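Putative GH105 family protein (Salmonella enterica subsp. enterica serovar Paratyphi A, PDB 3QWT) is of unknown function but probably acts as a glycoside hydrolase of family GH105, built on an alpha/alpha toroid. Local coordinates at residues L26-I30 with L373-L377; F225-W230 with G348-Y354; A194-F198 with V240-F244; L37-D42 with T59-A63. One frame throughout, in Å; residues are numbered along the deposited sequence.

Contact 1. Residues L26-I30 with L373-L377; sequences LKALI and LTEYL
Leu26 and Leu377 interlock in an apolar contact between helix 23-37 and helix 363-377. The two side chains run past each other in opposite directions, with CB of Leu26 3.9 Å from CD2 of Leu377. Leu26 then divides its two methyls between further partners. CD2 meets CD2 of Leu373 at 3.8 Å, while CD1 arrives in the plane of the Tyr376 ring, at its edge, 3.7 Å from CD1 of Tyr376. A single leucine therefore spans one full turn of the facing helix.

Ile30, one turn along, uses a single methyl instead. Its CG1 stands anti to the carbonyl carbon (chi1 -62°), and the extended end carries CD1 tip to tip against CD1 of Leu377, 3.8 Å away; the same methyl lies 4.1 Å from CB of Leu373. These residues are buried and form the close-packed part. The buried hydroxyls are satisfied outside the contact: Thr374 OG1 by Met370 O, Tyr376 OH by Glu322 OE1.

The flank is looser. Lys27, partly exposed, contributes only its CG, 4.1 Å from CD1 of Leu377, before its extended chain moves on, and Leu29 offers just CD2 to CD1 of Leu373.

The local axes approach to 10.5 Å at 160°, so the helices are nearly antiparallel. Since they come from opposite ends of the chain, with 342 residues between the segments, their pairing is what closure of an alpha/alpha toroid calls for, the first helix lying against the last.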
loop_
_atom_site.group_PDB
_atom_site.type_symbol
_atom_site.label_atom_id
_atom_site.label_comp_id
_atom_site.label_asym_id
_atom_site.label_seq_id
_atom_site.Cartn_x
_atom_site.Cartn_y
_atom_site.Cartn_z
ATOM N N LEU A 26 21.223 -43.198 10.715
ATOM C CA LEU A 26 19.864 -42.676 10.775
ATOM C C LEU A 26 19.146 -42.826 9.431
ATOM O O LEU A 26 18.035 -43.360 9.356
ATOM C CB LEU A 26 19.889 -41.213 11.186
ATOM C CG LEU A 26 19.522 -40.968 12.635
ATOM C CD1 LEU A 26 20.006 -39.594 13.059
ATOM C CD2 LEU A 26 18.021 -41.107 12.799
ATOM N N LYS A 27 19.782 -42.357 8.369
ATOM C CA LYS A 27 19.173 -42.468 7.050
ATOM C C LYS A 27 18.857 -43.928 6.695
ATOM O O LYS A 27 17.771 -44.237 6.184
ATOM C CB LYS A 27 20.066 -41.832 5.988
ATOM C CG LYS A 27 20.221 -40.346 6.120
ATOM C CD LYS A 27 20.854 -39.803 4.859
ATOM C CE LYS A 27 20.934 -38.293 4.860
ATOM N NZ LYS A 27 21.702 -37.812 3.678
ATOM N N ALA A 28 19.797 -44.826 6.974
ATOM C CA ALA A 28 19.575 -46.238 6.670
ATOM C C ALA A 28 18.381 -46.791 7.448
ATOM O O ALA A 28 17.628 -47.609 6.934
ATOM C CB ALA A 28 20.829 -47.052 6.946
ATOM N N LEU A 29 18.204 -46.326 8.682
ATOM C CA LEU A 29 17.054 -46.711 9.499
ATOM C C LEU A 29 15.750 -46.214 8.851
ATOM O O LEU A 29 14.773 -46.956 8.702
ATOM C CB LEU A 29 17.217 -46.121 10.902
ATOM C CG LEU A 29 16.372 -46.650 12.063
ATOM C CD1 LEU A 29 16.533 -48.156 12.231
ATOM C CD2 LEU A 29 16.768 -45.936 13.341
ATOM N N ILE A 30 15.739 -44.951 8.453
ATOM C CA ILE A 30 14.567 -44.403 7.794
ATOM C C ILE A 30 14.226 -45.227 6.554
ATOM O O ILE A 30 13.074 -45.601 6.353
ATOM C CB ILE A 30 14.765 -42.936 7.468
ATOM C CG1 ILE A 30 14.954 -42.169 8.779
ATOM C CG2 ILE A 30 13.565 -42.403 6.694
ATOM C CD1 ILE A 30 15.342 -40.717 8.623
ATOM N N LEU A 373 12.337 -38.916 13.278
ATOM C CA LEU A 373 13.719 -39.207 12.932
ATOM C C LEU A 373 14.232 -38.186 11.914
ATOM O O LEU A 373 15.420 -37.836 11.919
ATOM C CB LEU A 373 13.906 -40.658 12.450
ATOM C CG LEU A 373 13.736 -41.759 13.500
ATOM C CD1 LEU A 373 13.833 -43.146 12.861
ATOM C CD2 LEU A 373 14.757 -41.617 14.608
ATOM N N THR A 374 13.342 -37.672 11.072
ATOM C CA THR A 374 13.740 -36.651 10.096
ATOM C C THR A 374 14.037 -35.316 10.750
ATOM O O THR A 374 14.995 -34.629 10.394
ATOM C CB THR A 374 12.688 -36.453 9.012
ATOM O OG1 THR A 374 12.522 -37.675 8.285
ATOM C CG2 THR A 374 13.130 -35.361 8.055
ATOM N N GLU A 375 13.207 -34.938 11.711
ATOM C CA GLU A 375 13.469 -33.737 12.472
ATOM C C GLU A 375 14.797 -33.904 13.232
ATOM O O GLU A 375 15.579 -32.957 13.361
ATOM C CB GLU A 375 12.287 -33.425 13.400
ATOM C CG GLU A 375 12.503 -32.248 14.349
ATOM C CD GLU A 375 12.652 -30.890 13.654
ATOM O OE1 GLU A 375 11.994 -30.657 12.634
ATOM O OE2 GLU A 375 13.416 -30.034 14.149
ATOM N N TYR A 376 15.073 -35.117 13.701
ATOM C CA TYR A 376 16.307 -35.360 14.443
ATOM C C TYR A 376 17.541 -35.236 13.541
ATOM O O TYR A 376 18.618 -34.826 13.995
ATOM C CB TYR A 376 16.268 -36.730 15.113
ATOM C CG TYR A 376 17.360 -36.941 16.149
ATOM C CD1 TYR A 376 18.415 -37.821 15.908
ATOM C CD2 TYR A 376 17.329 -36.269 17.368
ATOM C CE1 TYR A 376 19.402 -38.022 16.836
ATOM C CE2 TYR A 376 18.327 -36.470 18.319
ATOM C CZ TYR A 376 19.360 -37.350 18.041
ATOM O OH TYR A 376 20.363 -37.567 18.964
ATOM N N LEU A 377 17.369 -35.580 12.263
ATOM C CA LEU A 377 18.420 -35.414 11.263
ATOM C C LEU A 377 18.877 -33.968 11.124
ATOM O O LEU A 377 20.012 -33.713 10.729
ATOM C CB LEU A 377 17.975 -35.939 9.894
ATOM C CG LEU A 377 18.334 -37.407 9.611
ATOM C CD1 LEU A 377 17.804 -37.832 8.257
ATOM C CD2 LEU A 377 19.842 -37.652 9.690
#

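Contact 2. Residues F225-W230 with G348-Y354; sequences FANARW and GHDLDFY
This is a loop-against-turn contact, aromatic in its side chains and with a water at the interface, in which Ala226, Ala228 and Trp230 of the approach to helix 231-248 meet Gly348 to Tyr354, where the chain turns into helix 351-355. The backbones come close at Ala226 and Asp350, whose CA atoms are 4.6 Å apart, and CB of Ala226 packs on the carbonyl carbon of Asp350.

Tyr354 carries the buried half. CB of Ala228 sits over one face of its ring, 3.7 Å from the centroid and 29° off the normal, a CH-pi contact; the opposite face is covered by Phe353 from the same helical turn. Trp230 meets the tyrosine obliquely, its CD1 3.7 Å from CD1 of Tyr354. On the more open side, Phe225 turns a ring edge toward a face of His349, an offset edge-to-face pair with centroids 5.2 Å apart and planes at 78°. Asp350 caps the helix by accepting from Phe353 N.

Gly348 N donates to Tyr354 OH at 2.9 Å in a nearly straight bond (167°), His215 ND1 is a further partner, and a water stands 2.6 Å from the same OH. That water donates to Gly348 O at 2.7 Å and reaches the 225-230 loop through a weak bond from Ala226 N.

A glycerol, probably from the crystallisation liquor, lies about 6 Å from the Trp230 side chain and may mark a pocket. With three polar partners and both ring faces packed, Tyr354 should have little rotational freedom; the segments themselves are joined mainly by packing, with a weak water link.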
loop_
_atom_site.group_PDB
_atom_site.type_symbol
_atom_site.label_atom_id
_atom_site.label_comp_id
_atom_site.label_asym_id
_atom_site.label_seq_id
_atom_site.Cartn_x
_atom_site.Cartn_y
_atom_site.Cartn_z
ATOM N N PHE A 225 -16.328 -38.063 27.513
ATOM C CA PHE A 225 -16.333 -39.534 27.568
ATOM C C PHE A 225 -15.573 -40.034 28.791
ATOM O O PHE A 225 -15.840 -39.603 29.917
ATOM C CB PHE A 225 -15.774 -40.135 26.267
ATOM C CG PHE A 225 -16.581 -39.765 25.053
ATOM C CD1 PHE A 225 -17.555 -40.623 24.561
ATOM C CD2 PHE A 225 -16.418 -38.526 24.448
ATOM C CE1 PHE A 225 -18.326 -40.262 23.469
ATOM C CE2 PHE A 225 -17.181 -38.163 23.352
ATOM C CZ PHE A 225 -18.135 -39.033 22.858
ATOM N N ALA A 226 -14.614 -40.922 28.567
ATOM C CA ALA A 226 -13.852 -41.510 29.665
ATOM C C ALA A 226 -12.817 -40.547 30.255
ATOM O O ALA A 226 -12.047 -40.934 31.127
ATOM C CB ALA A 226 -13.175 -42.788 29.201
ATOM N N ASN A 227 -12.803 -39.298 29.788
ATOM C CA ASN A 227 -11.759 -38.352 30.190
ATOM C C ASN A 227 -10.371 -38.969 30.017
ATOM O O ASN A 227 -9.514 -38.860 30.888
ATOM C CB ASN A 227 -11.950 -37.880 31.640
ATOM C CG ASN A 227 -13.172 -36.986 31.819
ATOM O OD1 ASN A 227 -13.989 -36.827 30.917
ATOM N ND2 ASN A 227 -13.301 -36.410 32.995
ATOM N N ALA A 228 -10.158 -39.602 28.871
ATOM C CA ALA A 228 -8.904 -40.286 28.597
ATOM C C ALA A 228 -7.798 -39.335 28.153
ATOM O O ALA A 228 -7.957 -38.559 27.208
ATOM C CB ALA A 228 -9.118 -41.386 27.548
ATOM N N ARG A 229 -6.670 -39.386 28.845
ATOM C CA ARG A 229 -5.537 -38.592 28.426
ATOM C C ARG A 229 -4.691 -39.503 27.558
ATOM O O ARG A 229 -3.634 -39.993 27.962
ATOM C CB ARG A 229 -4.789 -38.005 29.626
ATOM C CG ARG A 229 -5.684 -37.093 30.443
ATOM C CD ARG A 229 -4.978 -36.479 31.649
ATOM N NE ARG A 229 -5.875 -35.580 32.370
ATOM C CZ ARG A 229 -6.633 -35.956 33.398
ATOM N NH1 ARG A 229 -6.589 -37.202 33.823
ATOM N NH2 ARG A 229 -7.435 -35.088 34.003
ATOM N N TRP A 230 -5.193 -39.728 26.352
ATOM C CA TRP A 230 -4.663 -40.769 25.481
ATOM C C TRP A 230 -3.426 -40.289 24.736
ATOM O O TRP A 230 -3.387 -39.173 24.225
ATOM C CB TRP A 230 -5.753 -41.238 24.523
ATOM C CG TRP A 230 -5.313 -42.227 23.502
ATOM C CD1 TRP A 230 -4.705 -43.413 23.736
ATOM C CD2 TRP A 230 -5.491 -42.135 22.079
ATOM N NE1 TRP A 230 -4.469 -44.062 22.550
ATOM C CE2 TRP A 230 -4.949 -43.302 21.517
ATOM C CE3 TRP A 230 -6.048 -41.173 21.228
ATOM C CZ2 TRP A 230 -4.939 -43.543 20.141
ATOM C CZ3 TRP A 230 -6.043 -41.412 19.847
ATOM C CH2 TRP A 230 -5.489 -42.582 19.323
ATOM N N GLY A 348 -13.205 -44.132 23.552
ATOM C CA GLY A 348 -13.511 -45.032 24.647
ATOM C C GLY A 348 -14.532 -44.432 25.585
ATOM O O GLY A 348 -14.551 -43.218 25.802
ATOM N N HIS A 349 -15.396 -45.281 26.130
ATOM C CA HIS A 349 -16.374 -44.843 27.116
ATOM C C HIS A 349 -15.906 -45.188 28.526
ATOM O O HIS A 349 -16.503 -44.765 29.506
ATOM C CB HIS A 349 -17.758 -45.412 26.805
ATOM C CG HIS A 349 -18.352 -44.867 25.542
ATOM N ND1 HIS A 349 -19.313 -43.877 25.537
ATOM C CD2 HIS A 349 -18.101 -45.150 24.241
ATOM C CE1 HIS A 349 -19.637 -43.587 24.288
ATOM N NE2 HIS A 349 -18.915 -44.344 23.481
ATOM N N ASP A 350 -14.814 -45.938 28.608
ATOM C CA ASP A 350 -14.096 -46.141 29.866
ATOM C C ASP A 350 -12.598 -46.244 29.589
ATOM O O ASP A 350 -12.184 -46.443 28.444
ATOM C CB ASP A 350 -14.607 -47.384 30.635
ATOM C CG ASP A 350 -14.548 -48.661 29.807
ATOM O OD1 ASP A 350 -13.692 -48.757 28.897
ATOM O OD2 ASP A 350 -15.368 -49.572 30.068
ATOM N N LEU A 351 -11.798 -46.111 30.641
ATOM C CA LEU A 351 -10.342 -46.178 30.547
ATOM C C LEU A 351 -9.831 -47.535 30.061
ATOM O O LEU A 351 -8.976 -47.611 29.184
ATOM C CB LEU A 351 -9.712 -45.831 31.901
ATOM C CG LEU A 351 -9.327 -44.370 32.095
ATOM C CD1 LEU A 351 -8.993 -44.060 33.551
ATOM C CD2 LEU A 351 -8.155 -44.062 31.196
ATOM N N ASP A 352 -10.358 -48.606 30.632
ATOM C CA ASP A 352 -9.949 -49.938 30.216
ATOM C C ASP A 352 -9.921 -50.060 28.691
ATOM O O ASP A 352 -9.031 -50.708 28.131
ATOM C CB ASP A 352 -10.873 -50.993 30.827
ATOM C CG ASP A 352 -10.447 -51.404 32.227
ATOM O OD1 ASP A 352 -9.319 -51.068 32.633
ATOM O OD2 ASP A 352 -11.238 -52.081 32.914
ATOM N N PHE A 353 -10.886 -49.422 28.028
ATOM C CA PHE A 353 -10.989 -49.478 26.571
ATOM C C PHE A 353 -9.659 -49.129 25.917
ATOM O O PHE A 353 -9.251 -49.759 24.951
ATOM C CB PHE A 353 -12.090 -48.539 26.070
ATOM C CG PHE A 353 -12.040 -48.273 24.596
ATOM C CD1 PHE A 353 -12.828 -49.000 23.716
ATOM C CD2 PHE A 353 -11.211 -47.296 24.085
ATOM C CE1 PHE A 353 -12.788 -48.747 22.348
ATOM C CE2 PHE A 353 -11.166 -47.039 22.718
ATOM C CZ PHE A 353 -11.952 -47.762 21.850
ATOM N N TYR A 354 -8.991 -48.116 26.457
ATOM C CA TYR A 354 -7.719 -47.663 25.917
ATOM C C TYR A 354 -6.603 -48.613 26.289
ATOM O O TYR A 354 -5.643 -48.778 25.535
ATOM C CB TYR A 354 -7.405 -46.251 26.417
ATOM C CG TYR A 354 -8.327 -45.231 25.809
ATOM C CD1 TYR A 354 -8.045 -44.665 24.571
ATOM C CD2 TYR A 354 -9.500 -44.867 26.446
ATOM C CE1 TYR A 354 -8.898 -43.748 24.000
ATOM C CE2 TYR A 354 -10.364 -43.958 25.885
ATOM C CZ TYR A 354 -10.056 -43.395 24.662
ATOM O OH TYR A 354 -10.910 -42.485 24.096
HETATM O O HOH W 1 -12.499 -41.545 25.939
#

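Contact 3. Residues A194-F198 with V240-F244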
loop_
_atom_site.group_PDB
_atom_site.type_symbol
_atom_site.label_atom_id
_atom_site.label_comp_id
_atom_site.label_asym_id
_atom_site.label_seq_id
_atom_site.Cartn_x
_atom_site.Cartn_y
_atom_site.Cartn_z
ATOM N N ALA A 194 -9.679 -22.834 9.749
ATOM C CA ALA A 194 -8.735 -23.726 10.417
ATOM C C ALA A 194 -8.344 -23.227 11.830
ATOM O O ALA A 194 -8.318 -23.985 12.791
ATOM C CB ALA A 194 -7.502 -23.935 9.536
ATOM N N THR A 195 -8.060 -21.939 11.934
ATOM C CA THR A 195 -7.734 -21.303 13.206
ATOM C C THR A 195 -8.888 -21.382 14.170
ATOM O O THR A 195 -8.702 -21.697 15.353
ATOM C CB THR A 195 -7.403 -19.836 12.984
ATOM O OG1 THR A 195 -6.336 -19.772 12.040
ATOM C CG2 THR A 195 -6.977 -19.153 14.308
ATOM N N TYR A 196 -10.088 -21.088 13.670
ATOM C CA TYR A 196 -11.260 -21.216 14.514
ATOM C C TYR A 196 -11.395 -22.648 15.033
ATOM O O TYR A 196 -11.636 -22.865 16.222
ATOM C CB TYR A 196 -12.524 -20.764 13.804
ATOM C CG TYR A 196 -13.768 -20.978 14.616
ATOM C CD1 TYR A 196 -14.116 -20.091 15.636
ATOM C CD2 TYR A 196 -14.590 -22.085 14.390
ATOM C CE1 TYR A 196 -15.253 -20.276 16.393
ATOM C CE2 TYR A 196 -15.750 -22.285 15.146
ATOM C CZ TYR A 196 -16.067 -21.370 16.151
ATOM O OH TYR A 196 -17.193 -21.550 16.913
ATOM N N GLN A 197 -11.211 -23.627 14.156
ATOM C CA GLN A 197 -11.322 -25.001 14.614
ATOM C C GLN A 197 -10.311 -25.281 15.750
ATOM O O GLN A 197 -10.644 -25.946 16.732
ATOM C CB GLN A 197 -11.181 -25.986 13.457
ATOM C CG GLN A 197 -12.397 -26.008 12.520
ATOM C CD GLN A 197 -13.689 -26.345 13.263
ATOM O OE1 GLN A 197 -13.684 -27.130 14.223
ATOM N NE2 GLN A 197 -14.799 -25.739 12.834
ATOM N N PHE A 198 -9.097 -24.744 15.630
ATOM C CA PHE A 198 -8.088 -24.947 16.658
ATOM C C PHE A 198 -8.609 -24.434 18.000
ATOM O O PHE A 198 -8.642 -25.187 18.975
ATOM C CB PHE A 198 -6.814 -24.206 16.298
ATOM C CG PHE A 198 -5.587 -25.033 16.416
ATOM C CD1 PHE A 198 -5.023 -25.620 15.289
ATOM C CD2 PHE A 198 -4.980 -25.218 17.649
ATOM C CE1 PHE A 198 -3.877 -26.380 15.388
ATOM C CE2 PHE A 198 -3.838 -25.979 17.759
ATOM C CZ PHE A 198 -3.284 -26.565 16.625
ATOM N N VAL A 240 0.852 -31.074 15.334
ATOM C CA VAL A 240 0.110 -30.106 14.540
ATOM C C VAL A 240 0.405 -28.658 14.923
ATOM O O VAL A 240 0.604 -27.798 14.061
ATOM C CB VAL A 240 -1.403 -30.344 14.641
ATOM C CG1 VAL A 240 -2.149 -29.169 14.088
ATOM C CG2 VAL A 240 -1.792 -31.578 13.887
ATOM N N ILE A 241 0.427 -28.372 16.212
ATOM C CA ILE A 241 0.643 -26.992 16.620
ATOM C C ILE A 241 1.908 -26.397 15.975
ATOM O O ILE A 241 1.885 -25.275 15.466
ATOM C CB ILE A 241 0.664 -26.843 18.145
ATOM C CG1 ILE A 241 -0.733 -27.140 18.699
ATOM C CG2 ILE A 241 1.105 -25.430 18.542
ATOM C CD1 ILE A 241 -0.831 -27.115 20.213
ATOM N N PRO A 242 3.011 -27.147 15.989
ATOM C CA PRO A 242 4.228 -26.573 15.424
ATOM C C PRO A 242 4.106 -26.444 13.920
ATOM O O PRO A 242 4.556 -25.445 13.357
ATOM C CB PRO A 242 5.302 -27.605 15.790
ATOM C CG PRO A 242 4.769 -28.260 17.005
ATOM C CD PRO A 242 3.291 -28.365 16.764
ATOM N N ASP A 243 3.493 -27.431 13.273
ATOM C CA ASP A 243 3.345 -27.349 11.823
ATOM C C ASP A 243 2.374 -26.252 11.426
ATOM O O ASP A 243 2.593 -25.534 10.453
ATOM C CB ASP A 243 2.944 -28.703 11.238
ATOM C CG ASP A 243 4.116 -29.676 11.184
ATOM O OD1 ASP A 243 5.180 -29.386 11.776
ATOM O OD2 ASP A 243 3.973 -30.725 10.553
ATOM N N PHE A 244 1.311 -26.114 12.206
ATOM C CA PHE A 244 0.323 -25.080 11.969
ATOM C C PHE A 244 0.967 -23.696 12.162
ATOM O O PHE A 244 0.810 -22.798 11.327
ATOM C CB PHE A 244 -0.869 -25.298 12.900
ATOM C CG PHE A 244 -2.037 -24.404 12.621
ATOM C CD1 PHE A 244 -2.561 -24.306 11.356
ATOM C CD2 PHE A 244 -2.613 -23.666 13.638
ATOM C CE1 PHE A 244 -3.628 -23.487 11.107
ATOM C CE2 PHE A 244 -3.672 -22.851 13.397
ATOM C CZ PHE A 244 -4.187 -22.759 12.123
#
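Phe198 lays its ring alongside that of Phe244, the two planes only 6° from parallel but slid so far that they barely overlap. The centroids are 4.9 Å apart, and the close approach is between rims, with CE1 of Phe198 3.5 Å from CD2 of Phe244. The side chains run past each other in opposite directions.

The far end of Phe198 is wedged against the preceding turn of helix 231-248. CG1 of Ile241 lies in the ring plane, 3.3 Å from CZ of Phe198, and CG1 of Val240 is 3.5 Å from its CE1. The first torsion of Phe198, -131°, departs from a staggered value, consistent with a ring fitted between CG1 of Ile241 and the Phe244 ring. Phe244 in turn points its CZ at OG1 of Thr195, 3.7 Å away near the ring plane; that hydroxyl is bonded to Val191 O of its own helix.

The local axes stay 12.7 Å apart at 151°, a wide separation that the long aromatic side chains bridge. Leu260 of helix 255-272 touches both rings, while helix 170-184 sets Leu171 on Phe198 and Ala179 on Phe244. Thr195 packs on Ala255 and Tyr196 makes a cation-pi contact with Arg258, both of the second subunit, so this part of helix 188-205 lies at a subunit interface. The packing is consistent with the alpha/alpha toroid, whose helices are arranged around a ring.

Contact 4. Residues L37-D42 with T59-A63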
loop_
_atom_site.group_PDB
_atom_site.type_symbol
_atom_site.label_atom_id
_atom_site.label_comp_id
_atom_site.label_asym_id
_atom_site.label_seq_id
_atom_site.Cartn_x
_atom_site.Cartn_y
_atom_site.Cartn_z
ATOM N N LEU A 37 6.952 -50.185 5.861
ATOM C CA LEU A 37 5.633 -49.586 5.637
ATOM C C LEU A 37 4.933 -50.069 4.368
ATOM O O LEU A 37 3.830 -50.605 4.432
ATOM C CB LEU A 37 5.750 -48.059 5.605
ATOM C CG LEU A 37 4.514 -47.182 5.835
ATOM C CD1 LEU A 37 4.921 -45.700 5.863
ATOM C CD2 LEU A 37 3.426 -47.407 4.799
ATOM N N VAL A 38 5.562 -49.851 3.216
ATOM C CA VAL A 38 4.982 -50.226 1.935
ATOM C C VAL A 38 4.798 -51.738 1.783
ATOM O O VAL A 38 4.161 -52.205 0.839
ATOM C CB VAL A 38 5.825 -49.688 0.777
ATOM C CG1 VAL A 38 6.008 -48.198 0.952
ATOM C CG2 VAL A 38 7.172 -50.378 0.726
ATOM N N ASN A 39 5.338 -52.495 2.732
ATOM C CA ASN A 39 5.230 -53.942 2.693
ATOM C C ASN A 39 4.433 -54.539 3.837
ATOM O O ASN A 39 4.497 -55.741 4.063
ATOM C CB ASN A 39 6.617 -54.573 2.659
ATOM C CG ASN A 39 7.252 -54.475 1.304
ATOM O OD1 ASN A 39 8.320 -53.883 1.146
ATOM N ND2 ASN A 39 6.588 -55.040 0.303
ATOM N N ILE A 40 3.672 -53.708 4.541
ATOM C CA ILE A 40 2.799 -54.196 5.602
ATOM C C ILE A 40 1.631 -54.961 4.991
ATOM O O ILE A 40 1.092 -54.562 3.960
ATOM C CB ILE A 40 2.257 -53.044 6.465
ATOM C CG1 ILE A 40 3.411 -52.215 7.034
ATOM C CG2 ILE A 40 1.381 -53.584 7.584
ATOM C CD1 ILE A 40 3.933 -52.726 8.357
ATOM N N LYS A 41 1.243 -56.063 5.626
ATOM C CA LYS A 41 0.179 -56.894 5.105
ATOM C C LYS A 41 -0.657 -57.390 6.263
ATOM O O LYS A 41 -0.119 -57.871 7.261
ATOM C CB LYS A 41 0.774 -58.077 4.340
ATOM C CG LYS A 41 -0.229 -58.887 3.551
ATOM C CD LYS A 41 0.462 -59.635 2.417
ATOM C CE LYS A 41 0.645 -61.118 2.728
ATOM N NZ LYS A 41 -0.606 -61.913 2.528
ATOM N N ASP A 42 -1.972 -57.248 6.151
ATOM C CA ASP A 42 -2.852 -57.908 7.096
ATOM C C ASP A 42 -3.096 -59.336 6.607
ATOM O O ASP A 42 -3.903 -59.565 5.702
ATOM C CB ASP A 42 -4.169 -57.158 7.259
ATOM C CG ASP A 42 -5.032 -57.745 8.362
ATOM O OD1 ASP A 42 -4.507 -58.590 9.131
ATOM O OD2 ASP A 42 -6.221 -57.359 8.462
ATOM N N THR A 59 -6.795 -50.790 6.221
ATOM C CA THR A 59 -6.348 -49.646 7.007
ATOM C C THR A 59 -4.855 -49.758 7.330
ATOM O O THR A 59 -4.211 -48.790 7.769
ATOM C CB THR A 59 -7.147 -49.658 8.332
ATOM O OG1 THR A 59 -8.162 -48.660 8.296
ATOM C CG2 THR A 59 -6.267 -49.482 9.541
ATOM N N LYS A 60 -4.316 -50.954 7.084
ATOM C CA LYS A 60 -2.976 -51.330 7.524
ATOM C C LYS A 60 -2.019 -51.565 6.347
ATOM O O LYS A 60 -0.882 -51.083 6.366
ATOM C CB LYS A 60 -3.064 -52.556 8.452
ATOM C CG LYS A 60 -1.810 -53.387 8.558
ATOM C CD LYS A 60 -2.129 -54.757 9.167
ATOM C CE LYS A 60 -1.572 -54.891 10.575
ATOM N NZ LYS A 60 -0.105 -55.151 10.581
ATOM N N GLY A 61 -2.477 -52.301 5.334
ATOM C CA GLY A 61 -1.748 -52.417 4.077
ATOM C C GLY A 61 -1.630 -51.081 3.332
ATOM O O GLY A 61 -2.432 -50.161 3.531
ATOM N N TRP A 62 -0.635 -50.981 2.455
ATOM C CA TRP A 62 -0.341 -49.734 1.763
ATOM C C TRP A 62 -1.370 -49.376 0.691
ATOM O O TRP A 62 -1.668 -48.192 0.466
ATOM C CB TRP A 62 1.066 -49.785 1.157
ATOM C CG TRP A 62 1.580 -48.444 0.617
ATOM C CD1 TRP A 62 2.149 -48.212 -0.611
ATOM C CD2 TRP A 62 1.577 -47.185 1.297
ATOM N NE1 TRP A 62 2.500 -46.884 -0.727
ATOM C CE2 TRP A 62 2.151 -46.234 0.424
ATOM C CE3 TRP A 62 1.140 -46.767 2.555
ATOM C CZ2 TRP A 62 2.293 -44.894 0.771
ATOM C CZ3 TRP A 62 1.278 -45.435 2.896
ATOM C CH2 TRP A 62 1.854 -44.515 2.011
ATOM N N ALA A 63 -1.932 -50.390 0.042
ATOM C CA ALA A 63 -2.839 -50.132 -1.068
ATOM C C ALA A 63 -4.194 -49.562 -0.632
ATOM O O ALA A 63 -5.108 -49.434 -1.449
ATOM C CB ALA A 63 -3.018 -51.378 -1.921
#
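Lys60 NZ is gripped by Thr360 OG1 and Ser361 O, while the chain leading to it packs against Ile40 and Asp42. The setting is a pair of loops flanking the small antiparallel hairpin of strands 49-50 and 56-57; the first opens with a type I beta turn from Leu37 to Ile40 at the end of helix 23-37. CD of Lys60 lies 3.7 Å from CB of Asp42, and bends at chi3 (-109°) and chi4 (-77°) bring NZ back to 3.7 Å from CG2 of Ile40. The same methyl is only 3.3 Å from CG of Lys60, tighter than usual for two carbons. OD1 of Asp42 stays 5.8 Å from NZ of Lys60, too far for a salt bridge, and OD2 accepts from Phe47 N.

Trp62 makes the apolar half. CG1 of Val38 sits over the five-membered ring, 4.2 Å from its centroid and 12° off the normal, a CH-pi contact, and CD2 of Leu37 approaches the six-membered ring, 3.3 Å from CE3 of Trp62. Met76 of helix 67-83 touches all three side chains. Between the two halves the backbones meet directly, in a CA-H...O contact in which CA of Gly61 is 3.6 Å from O of Ile40.

Contacts 1 and 3 are buried helix pairs, both near-antiparallel and held by apolar side chains, branched aliphatics in contact 1 and slid phenylalanine rings in contact 3. Contacts 2 and 4 are partly buried and lie in loops: contact 2 adds a water whose link across is weak, contact 4 a lysine whose chain packs across the contact while its amine is held by residues outside it. Helix 23-37 serves contact 1 and ends in contact 4, while helix 231-248 serves contact 3 and is preceded by the loop of contact 2. Contact 1 encloses the others along the chain. Contacts 1 and 2 lie on opposite sides of the chain's centre.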